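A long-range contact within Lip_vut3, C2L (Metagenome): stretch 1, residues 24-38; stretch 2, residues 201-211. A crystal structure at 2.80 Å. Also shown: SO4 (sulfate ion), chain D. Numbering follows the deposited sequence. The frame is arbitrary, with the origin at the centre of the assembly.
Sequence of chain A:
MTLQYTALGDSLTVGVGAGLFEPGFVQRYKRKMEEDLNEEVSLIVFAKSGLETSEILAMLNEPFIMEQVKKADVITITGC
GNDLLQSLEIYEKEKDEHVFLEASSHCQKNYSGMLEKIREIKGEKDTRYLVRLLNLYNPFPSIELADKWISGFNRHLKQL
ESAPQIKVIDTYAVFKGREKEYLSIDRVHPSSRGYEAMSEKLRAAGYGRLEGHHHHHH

Stretch 1, residues 24-38: GFVQRYKRKMEEDLN
Stretch 2 (201-211) KLRAAGYGRLE

A single carboxylate oxygen, OD2 of Asp36, gathers two donors from the far end of the chain: Tyr207 OH donates to it at 2.9 Å and Arg203 NE at 3.1 Å. The same oxygen also lies 3.1 Å from Lys32 O, but both are acceptors, so no bond joins them.

Stretch 1 is a helix from Phe25 to Leu37. Gly24 occupies the N-cap position, its N donating to Gln27 OE1 (2.9 Å), and Asn38 leaves the helix with positive phi (55/54). Stretch 2 enters as the last part of a helix, turns at Gly206 (83/-170), passes through Tyr207 (-138/8) and Gly208 (66/-134), whose positive phi favours glycine, and makes a short 3-10 segment at Arg209 and Leu210. Gly206 suits its turn because a CB there would jam against the preceding carbonyl oxygen. The chains run in the same overall sense: Lys32 CA is 6.7 Å from Arg203 CA, and Leu37 CA is 6.7 Å from Glu211 CA.

Phe25, Tyr29, Lys32 and Asp36 point toward stretch 2, the three- and four-residue spacing of one helical face; Leu37, next to Asp36 and four residues after Met33, also points toward it. At the start, Leu202 (chi1 m, chi2 t) touches two aromatic side chains. Leu202 CD1 meets the edge of the Phe25 ring (chi1 p), 3.5 Å from Phe25 CD1, while Leu202 CB lies over the face of Tyr29 (chi1 t, chi2 44°), 3.6 Å from the ring centroid in a CH-pi contact.

Arg203 begins sideways with an off-well chi1 of 133°, then t and m, and its long chain brings the guanidinium back to the helix. NH1 forms a salt bridge with Glu35 OE2 at 2.8 Å, and NE forms the second with Asp36; both carboxylates lie at the edge of the guanidinium, where its N-H bonds point. Lys32 CB covers one face, 3.3 Å from Arg203 NH1. The like-charged Lys32 NZ and Arg203 NH2 are 3.9 Å apart, and a water accepts from both, at 3.0 Å from Lys32 NZ and, weakly, at 3.3 Å from Arg203 NH2.

Tyr207 (chi1 m, chi2 -83°) combines an apolar ring with a polar tip. Its CE1 packs 3.9 Å from CG of selenomethionine Met33 (t, t, m) and 4.0 Å from Tyr29 CE1, while its CD2 lies 4.0 Å from Leu37 CD2. The hydroxyl meanwhile reaches Asp36 (chi1 m). Leu37 (m, t) finishes the contact, its CD2 3.9 Å from CB of poorly ordered Glu211.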

ATOM      1  N   GLY A  24      -7.679 -13.452  -0.428  1.00 52.10           N
ATOM      2  CA  GLY A  24      -7.363 -14.139   0.806  1.00 51.75           C
ATOM      3  C   GLY A  24      -8.319 -15.292   1.035  1.00 53.84           C
ATOM      4  O   GLY A  24      -8.963 -15.792   0.109  1.00 59.83           O
ATOM      5  N   PHE A  25      -8.423 -15.715   2.297  1.00 51.41           N
ATOM      6  CA  PHE A  25      -9.289 -16.847   2.606  1.00 52.10           C
ATOM      7  C   PHE A  25     -10.765 -16.475   2.624  1.00 53.71           C
ATOM      8  O   PHE A  25     -11.609 -17.354   2.421  1.00 55.04           O
ATOM      9  CB  PHE A  25      -8.893 -17.488   3.947  1.00 51.17           C
ATOM     10  CG  PHE A  25      -9.521 -16.840   5.160  1.00 50.68           C
ATOM     11  CD1 PHE A  25     -10.740 -17.286   5.656  1.00 51.58           C
ATOM     12  CD2 PHE A  25      -8.877 -15.807   5.823  1.00 49.65           C
ATOM     13  CE1 PHE A  25     -11.315 -16.696   6.773  1.00 50.91           C
ATOM     14  CE2 PHE A  25      -9.444 -15.217   6.944  1.00 48.97           C
ATOM     15  CZ  PHE A  25     -10.664 -15.664   7.418  1.00 49.21           C
ATOM     16  N   VAL A  26     -11.102 -15.202   2.852  1.00 54.28           N
ATOM     17  CA  VAL A  26     -12.506 -14.845   3.032  1.00 56.37           C
ATOM     18  C   VAL A  26     -13.247 -14.863   1.700  1.00 55.99           C
ATOM     19  O   VAL A  26     -14.430 -15.217   1.644  1.00 56.84           O
ATOM     20  CB  VAL A  26     -12.640 -13.486   3.748  1.00 58.04           C
ATOM     21  CG1 VAL A  26     -11.763 -13.445   4.982  1.00 54.13           C
ATOM     22  CG2 VAL A  26     -12.319 -12.324   2.818  1.00 61.18           C
ATOM     23  N   GLN A  27     -12.575 -14.495   0.609  1.00 55.50           N
ATOM     24  CA  GLN A  27     -13.220 -14.491  -0.697  1.00 57.76           C
ATOM     25  C   GLN A  27     -13.099 -15.824  -1.418  1.00 57.74           C
ATOM     26  O   GLN A  27     -13.941 -16.129  -2.272  1.00 59.46           O
ATOM     27  CB  GLN A  27     -12.651 -13.375  -1.580  1.00 59.44           C
ATOM     28  CG  GLN A  27     -11.185 -13.072  -1.353  1.00 60.34           C
ATOM     29  CD  GLN A  27     -10.965 -12.001  -0.303  1.00 60.62           C
ATOM     30  OE1 GLN A  27      -9.998 -12.051   0.458  1.00 59.91           O
ATOM     31  NE2 GLN A  27     -11.860 -11.022  -0.258  1.00 60.83           N
ATOM     32  N   ARG A  28     -12.078 -16.622  -1.103  1.00 56.57           N
ATOM     33  CA  ARG A  28     -12.069 -18.007  -1.561  1.00 56.91           C
ATOM     34  C   ARG A  28     -13.154 -18.812  -0.859  1.00 58.14           C
ATOM     35  O   ARG A  28     -13.756 -19.711  -1.456  1.00 58.96           O
ATOM     36  CB  ARG A  28     -10.694 -18.631  -1.328  1.00 55.66           C
ATOM     37  CG  ARG A  28      -9.571 -17.948  -2.087  1.00 55.07           C
ATOM     38  CD  ARG A  28      -8.207 -18.399  -1.590  1.00 53.73           C
ATOM     39  NE  ARG A  28      -7.139 -17.539  -2.089  1.00 53.26           N
ATOM     40  CZ  ARG A  28      -6.391 -17.814  -3.152  1.00 54.24           C
ATOM     41  NH1 ARG A  28      -5.442 -16.969  -3.535  1.00 53.60           N
ATOM     42  NH2 ARG A  28      -6.587 -18.936  -3.829  1.00 55.98           N
ATOM     43  N   TYR A  29     -13.420 -18.499   0.412  1.00 58.66           N
ATOM     44  CA  TYR A  29     -14.521 -19.136   1.124  1.00 60.48           C
ATOM     45  C   TYR A  29     -15.868 -18.644   0.613  1.00 64.15           C
ATOM     46  O   TYR A  29     -16.849 -19.397   0.628  1.00 67.16           O
ATOM     47  CB  TYR A  29     -14.380 -18.883   2.628  1.00 58.78           C
ATOM     48  CG  TYR A  29     -15.489 -19.446   3.493  1.00 60.45           C
ATOM     49  CD1 TYR A  29     -15.982 -20.729   3.288  1.00 61.14           C
ATOM     50  CD2 TYR A  29     -16.022 -18.700   4.538  1.00 61.92           C
ATOM     51  CE1 TYR A  29     -16.989 -21.244   4.087  1.00 62.77           C
ATOM     52  CE2 TYR A  29     -17.025 -19.208   5.343  1.00 63.80           C
ATOM     53  CZ  TYR A  29     -17.505 -20.479   5.114  1.00 64.67           C
ATOM     54  OH  TYR A  29     -18.503 -20.986   5.915  1.00 67.37           O
ATOM     55  N   LYS A  30     -15.934 -17.393   0.153  1.00 63.56           N
ATOM     56  CA  LYS A  30     -17.174 -16.882  -0.421  1.00 66.43           C
ATOM     57  C   LYS A  30     -17.513 -17.592  -1.726  1.00 68.92           C
ATOM     58  O   LYS A  30     -18.678 -17.925  -1.974  1.00 70.89           O
ATOM     59  CB  LYS A  30     -17.065 -15.372  -0.636  1.00 66.25           C
ATOM     60  CG  LYS A  30     -17.976 -14.816  -1.722  1.00 68.51           C
ATOM     61  CD  LYS A  30     -17.843 -13.305  -1.823  1.00 68.44           C
ATOM     62  CE  LYS A  30     -18.123 -12.811  -3.233  1.00 68.58           C
ATOM     63  NZ  LYS A  30     -19.470 -13.216  -3.715  1.00 71.60           N
ATOM     64  N   ARG A  31     -16.506 -17.845  -2.567  1.00 68.72           N
ATOM     65  CA  ARG A  31     -16.758 -18.523  -3.834  1.00 70.70           C
ATOM     66  C   ARG A  31     -17.212 -19.960  -3.612  1.00 69.17           C
ATOM     67  O   ARG A  31     -18.119 -20.444  -4.299  1.00 71.10           O
ATOM     68  CB  ARG A  31     -15.505 -18.480  -4.709  1.00 73.02           C
ATOM     69  CG  ARG A  31     -15.607 -19.306  -5.979  1.00 78.15           C
ATOM     70  CD  ARG A  31     -14.479 -18.979  -6.942  1.00 82.45           C
ATOM     71  NE  ARG A  31     -14.559 -17.604  -7.423  1.00 87.31           N
ATOM     72  CZ  ARG A  31     -13.758 -17.087  -8.349  1.00 88.65           C
ATOM     73  NH1 ARG A  31     -12.811 -17.835  -8.900  1.00 88.09           N
ATOM     74  NH2 ARG A  31     -13.904 -15.824  -8.726  1.00 89.23           N
ATOM     75  N   LYS A  32     -16.597 -20.657  -2.654  1.00 66.12           N
ATOM     76  CA  LYS A  32     -17.006 -22.027  -2.365  1.00 65.71           C
ATOM     77  C   LYS A  32     -18.371 -22.072  -1.693  1.00 65.10           C
ATOM     78  O   LYS A  32     -19.122 -23.035  -1.883  1.00 64.89           O
ATOM     79  CB  LYS A  32     -15.957 -22.712  -1.491  1.00 64.67           C
ATOM     80  CG  LYS A  32     -14.575 -22.734  -2.110  1.00 64.30           C
ATOM     81  CD  LYS A  32     -13.577 -23.454  -1.229  1.00 63.80           C
ATOM     82  CE  LYS A  32     -12.181 -23.334  -1.806  1.00 62.94           C
ATOM     83  NZ  LYS A  32     -11.515 -24.657  -1.910  1.00 64.73           N
HETATM   84  N   MSE A  33     -18.706 -21.047  -0.916  1.00 64.12           N
HETATM   85  CA  MSE A  33     -20.017 -20.946  -0.289  1.00 64.61           C
HETATM   86  C   MSE A  33     -21.102 -20.846  -1.353  1.00 68.31           C
HETATM   87  O   MSE A  33     -22.147 -21.488  -1.248  1.00 69.61           O
HETATM   88  CB  MSE A  33     -20.074 -19.735   0.643  1.00 61.57           C
HETATM   89  CG  MSE A  33     -21.337 -19.642   1.477  1.00 61.50           C
HETATM   90 SE   MSE A  33     -21.419 -17.965   2.463  0.45 60.39          SE
HETATM   91  CE  MSE A  33     -19.689 -18.050   3.354  1.00 57.25           C
ATOM     92  N   GLU A  34     -20.840 -20.032  -2.381  1.00 70.60           N
ATOM     93  CA  GLU A  34     -21.766 -19.933  -3.505  1.00 75.05           C
ATOM     94  C   GLU A  34     -21.882 -21.263  -4.237  1.00 77.45           C
ATOM     95  O   GLU A  34     -22.975 -21.655  -4.662  1.00 80.04           O
ATOM     96  CB  GLU A  34     -21.308 -18.841  -4.472  1.00 76.39           C
ATOM     97  CG  GLU A  34     -21.267 -17.442  -3.885  1.00 78.26           C
ATOM     98  CD  GLU A  34     -20.797 -16.407  -4.890  1.00 81.79           C
ATOM     99  OE1 GLU A  34     -20.294 -16.807  -5.962  1.00 83.98           O
ATOM    100  OE2 GLU A  34     -20.934 -15.197  -4.613  1.00 83.14           O
ATOM    101  N   GLU A  35     -20.761 -21.969  -4.395  1.00 77.18           N
ATOM    102  CA  GLU A  35     -20.767 -23.223  -5.139  1.00 79.68           C
ATOM    103  C   GLU A  35     -21.499 -24.322  -4.377  1.00 80.66           C
ATOM    104  O   GLU A  35     -22.201 -25.141  -4.980  1.00 82.63           O
ATOM    105  CB  GLU A  35     -19.329 -23.638  -5.452  1.00 80.79           C
ATOM    106  CG  GLU A  35     -19.190 -24.894  -6.291  1.00 86.64           C
ATOM    107  CD  GLU A  35     -17.765 -25.117  -6.760  1.00 90.50           C
ATOM    108  OE1 GLU A  35     -17.572 -25.446  -7.951  1.00 93.39           O
ATOM    109  OE2 GLU A  35     -16.835 -24.951  -5.941  1.00 89.08           O
ATOM    110  N   ASP A  36     -21.358 -24.353  -3.049  1.00 79.16           N
ATOM    111  CA  ASP A  36     -21.970 -25.409  -2.250  1.00 79.33           C
ATOM    112  C   ASP A  36     -23.446 -25.164  -1.965  1.00 81.11           C
ATOM    113  O   ASP A  36     -24.166 -26.118  -1.651  1.00 83.01           O
ATOM    114  CB  ASP A  36     -21.223 -25.575  -0.925  1.00 77.58           C
ATOM    115  CG  ASP A  36     -19.774 -25.972  -1.118  1.00 76.57           C
ATOM    116  OD1 ASP A  36     -19.454 -26.568  -2.168  1.00 77.40           O
ATOM    117  OD2 ASP A  36     -18.956 -25.688  -0.217  1.00 75.08           O
ATOM    118  N   LEU A  37     -23.911 -23.920  -2.058  1.00 81.57           N
ATOM    119  CA  LEU A  37     -25.299 -23.590  -1.771  1.00 84.91           C
ATOM    120  C   LEU A  37     -26.065 -23.112  -2.997  1.00 88.09           C
ATOM    121  O   LEU A  37     -27.278 -22.896  -2.904  1.00 90.42           O
ATOM    122  CB  LEU A  37     -25.371 -22.528  -0.668  1.00 83.56           C
ATOM    123  CG  LEU A  37     -24.654 -22.889   0.637  1.00 81.66           C
ATOM    124  CD1 LEU A  37     -24.878 -21.820   1.693  1.00 81.14           C
ATOM    125  CD2 LEU A  37     -25.106 -24.252   1.142  1.00 83.50           C
ATOM    126  N   ASN A  38     -25.391 -22.948  -4.136  1.00 88.88           N
ATOM    127  CA  ASN A  38     -26.021 -22.529  -5.389  1.00 92.01           C
ATOM    128  C   ASN A  38     -26.786 -21.218  -5.207  1.00 92.34           C
ATOM    129  O   ASN A  38     -27.974 -21.109  -5.519  1.00 94.83           O
ATOM    130  CB  ASN A  38     -26.934 -23.628  -5.937  1.00 97.39           C
ATOM    131  CG  ASN A  38     -27.168 -23.502  -7.431  1.00102.95           C
ATOM    132  OD1 ASN A  38     -26.964 -22.439  -8.017  1.00104.73           O
ATOM    133  ND2 ASN A  38     -27.601 -24.592  -8.057  1.00105.80           N
ATOM    134  N   LYS A 201     -10.812 -25.656   4.611  1.00 59.89           N
ATOM    135  CA  LYS A 201     -11.213 -26.112   5.937  1.00 60.57           C
ATOM    136  C   LYS A 201     -12.555 -25.522   6.348  1.00 62.41           C
ATOM    137  O   LYS A 201     -13.318 -26.166   7.077  1.00 66.05           O
ATOM    138  CB  LYS A 201     -10.132 -25.750   6.954  1.00 57.23           C
ATOM    139  CG  LYS A 201     -10.174 -26.565   8.231  1.00 56.54           C
ATOM    140  CD  LYS A 201      -9.876 -28.030   7.961  1.00 56.94           C
ATOM    141  CE  LYS A 201      -9.680 -28.797   9.260  1.00 57.95           C
ATOM    142  NZ  LYS A 201      -9.447 -30.248   9.026  1.00 58.99           N
ATOM    143  N   LEU A 202     -12.860 -24.305   5.891  1.00 59.64           N
ATOM    144  CA  LEU A 202     -14.152 -23.701   6.195  1.00 59.59           C
ATOM    145  C   LEU A 202     -15.275 -24.392   5.434  1.00 61.87           C
ATOM    146  O   LEU A 202     -16.332 -24.685   6.005  1.00 65.75           O
ATOM    147  CB  LEU A 202     -14.120 -22.208   5.873  1.00 57.48           C
ATOM    148  CG  LEU A 202     -13.360 -21.307   6.845  1.00 56.46           C
ATOM    149  CD1 LEU A 202     -12.932 -20.024   6.160  1.00 54.93           C
ATOM    150  CD2 LEU A 202     -14.224 -20.991   8.051  1.00 58.20           C
ATOM    151  N   ARG A 203     -15.068 -24.654   4.141  1.00 60.67           N
ATOM    152  CA  ARG A 203     -16.069 -25.371   3.360  1.00 62.61           C
ATOM    153  C   ARG A 203     -16.296 -26.775   3.906  1.00 63.48           C
ATOM    154  O   ARG A 203     -17.425 -27.280   3.873  1.00 64.26           O
ATOM    155  CB  ARG A 203     -15.645 -25.418   1.890  1.00 62.30           C
ATOM    156  CG  ARG A 203     -15.764 -26.789   1.241  1.00 64.80           C
ATOM    157  CD  ARG A 203     -15.191 -26.802  -0.165  1.00 65.50           C
ATOM    158  NE  ARG A 203     -16.069 -26.145  -1.128  1.00 67.87           N
ATOM    159  CZ  ARG A 203     -15.829 -26.083  -2.433  1.00 67.79           C
ATOM    160  NH1 ARG A 203     -16.683 -25.466  -3.238  1.00 70.21           N
ATOM    161  NH2 ARG A 203     -14.734 -26.638  -2.936  1.00 66.01           N
ATOM    162  N   ALA A 204     -15.242 -27.408   4.427  1.00 59.99           N
ATOM    163  CA  ALA A 204     -15.372 -28.745   4.991  1.00 59.27           C
ATOM    164  C   ALA A 204     -16.219 -28.755   6.256  1.00 61.04           C
ATOM    165  O   ALA A 204     -16.781 -29.800   6.602  1.00 64.99           O
ATOM    166  CB  ALA A 204     -13.989 -29.326   5.287  1.00 56.94           C
ATOM    167  N   ALA A 205     -16.326 -27.620   6.948  1.00 58.58           N
ATOM    168  CA  ALA A 205     -17.095 -27.561   8.184  1.00 60.03           C
ATOM    169  C   ALA A 205     -18.598 -27.625   7.954  1.00 63.37           C
ATOM    170  O   ALA A 205     -19.347 -27.761   8.926  1.00 65.83           O
ATOM    171  CB  ALA A 205     -16.751 -26.286   8.955  1.00 57.88           C
ATOM    172  N   GLY A 206     -19.054 -27.533   6.710  1.00 64.38           N
ATOM    173  CA  GLY A 206     -20.473 -27.556   6.435  1.00 69.48           C
ATOM    174  C   GLY A 206     -21.111 -26.190   6.603  1.00 70.38           C
ATOM    175  O   GLY A 206     -20.443 -25.164   6.766  1.00 67.90           O
ATOM    176  N   TYR A 207     -22.447 -26.187   6.565  1.00 73.67           N
ATOM    177  CA  TYR A 207     -23.182 -24.932   6.659  1.00 74.72           C
ATOM    178  C   TYR A 207     -24.407 -25.015   7.564  1.00 82.34           C
ATOM    179  O   TYR A 207     -25.193 -24.059   7.599  1.00 84.92           O
ATOM    180  CB  TYR A 207     -23.588 -24.452   5.259  1.00 73.06           C
ATOM    181  CG  TYR A 207     -22.401 -24.243   4.343  1.00 67.32           C
ATOM    182  CD1 TYR A 207     -21.665 -23.065   4.387  1.00 63.18           C
ATOM    183  CD2 TYR A 207     -22.006 -25.229   3.450  1.00 66.04           C
ATOM    184  CE1 TYR A 207     -20.574 -22.873   3.559  1.00 59.78           C
ATOM    185  CE2 TYR A 207     -20.917 -25.048   2.618  1.00 62.78           C
ATOM    186  CZ  TYR A 207     -20.205 -23.868   2.677  1.00 59.88           C
ATOM    187  OH  TYR A 207     -19.120 -23.681   1.848  1.00 56.95           O
ATOM    188  N   GLY A 208     -24.596 -26.113   8.289  1.00 86.22           N
ATOM    189  CA  GLY A 208     -25.631 -26.152   9.314  1.00 88.95           C
ATOM    190  C   GLY A 208     -27.030 -26.056   8.737  1.00 93.69           C
ATOM    191  O   GLY A 208     -27.374 -26.728   7.758  1.00 96.41           O
ATOM    192  N   ARG A 209     -27.854 -25.205   9.354  1.00 96.22           N
ATOM    193  CA  ARG A 209     -29.254 -25.063   8.972  1.00102.21           C
ATOM    194  C   ARG A 209     -29.445 -24.353   7.638  1.00103.23           C
ATOM    195  O   ARG A 209     -30.565 -24.354   7.114  1.00106.51           O
ATOM    196  CB  ARG A 209     -30.022 -24.311  10.063  1.00104.79           C
ATOM    197  CG  ARG A 209     -30.319 -25.134  11.305  1.00107.07           C
ATOM    198  CD  ARG A 209     -30.951 -24.281  12.395  1.00108.01           C
ATOM    199  NE  ARG A 209     -32.121 -23.549  11.917  1.00110.49           N
ATOM    200  CZ  ARG A 209     -33.359 -24.034  11.916  1.00115.90           C
ATOM    201  NH1 ARG A 209     -33.594 -25.260  12.365  1.00119.09           N
ATOM    202  NH2 ARG A 209     -34.364 -23.296  11.464  1.00118.13           N
ATOM    203  N   LEU A 210     -28.395 -23.748   7.080  1.00100.70           N
ATOM    204  CA  LEU A 210     -28.535 -23.032   5.817  1.00102.18           C
ATOM    205  C   LEU A 210     -28.675 -23.969   4.626  1.00107.52           C
ATOM    206  O   LEU A 210     -29.222 -23.563   3.595  1.00109.40           O
ATOM    207  CB  LEU A 210     -27.341 -22.100   5.607  1.00 95.65           C
ATOM    208  CG  LEU A 210     -27.168 -20.994   6.650  1.00 92.50           C
ATOM    209  CD1 LEU A 210     -25.954 -20.133   6.330  1.00 86.55           C
ATOM    210  CD2 LEU A 210     -28.431 -20.148   6.739  1.00 95.03           C
ATOM    211  N   GLU A 211     -28.196 -25.204   4.740  1.00110.36           N
ATOM    212  CA  GLU A 211     -28.284 -26.163   3.646  1.00116.51           C
ATOM    213  C   GLU A 211     -29.352 -27.216   3.921  1.00121.52           C
ATOM    214  O   GLU A 211     -30.548 -26.949   3.794  1.00126.58           O
ATOM    215  CB  GLU A 211     -26.927 -26.835   3.416  1.00118.41           C
ATOM    216  CG  GLU A 211     -26.365 -27.531   4.646  1.00123.81           C
ATOM    217  CD  GLU A 211     -24.950 -28.037   4.438  1.00125.41           C
ATOM    218  OE1 GLU A 211     -24.425 -27.895   3.314  1.00126.78           O
ATOM    219  OE2 GLU A 211     -24.362 -28.575   5.400  1.00126.68           O
TER
HETATM  220  S   SO4 D 302     -17.059 -14.704  -6.997  1.00143.19           S
HETATM  221  O1  SO4 D 302     -17.904 -13.588  -6.581  1.00143.29           O
HETATM  222  O2  SO4 D 302     -16.023 -14.924  -5.992  1.00143.64           O
HETATM  223  O3  SO4 D 302     -17.870 -15.910  -7.127  1.00143.05           O
HETATM  224  O4  SO4 D 302     -16.436 -14.396  -8.280  1.00143.30           O
HETATM  225  O   HOH W   1     -12.055 -27.498  -1.144  0.50 41.85           O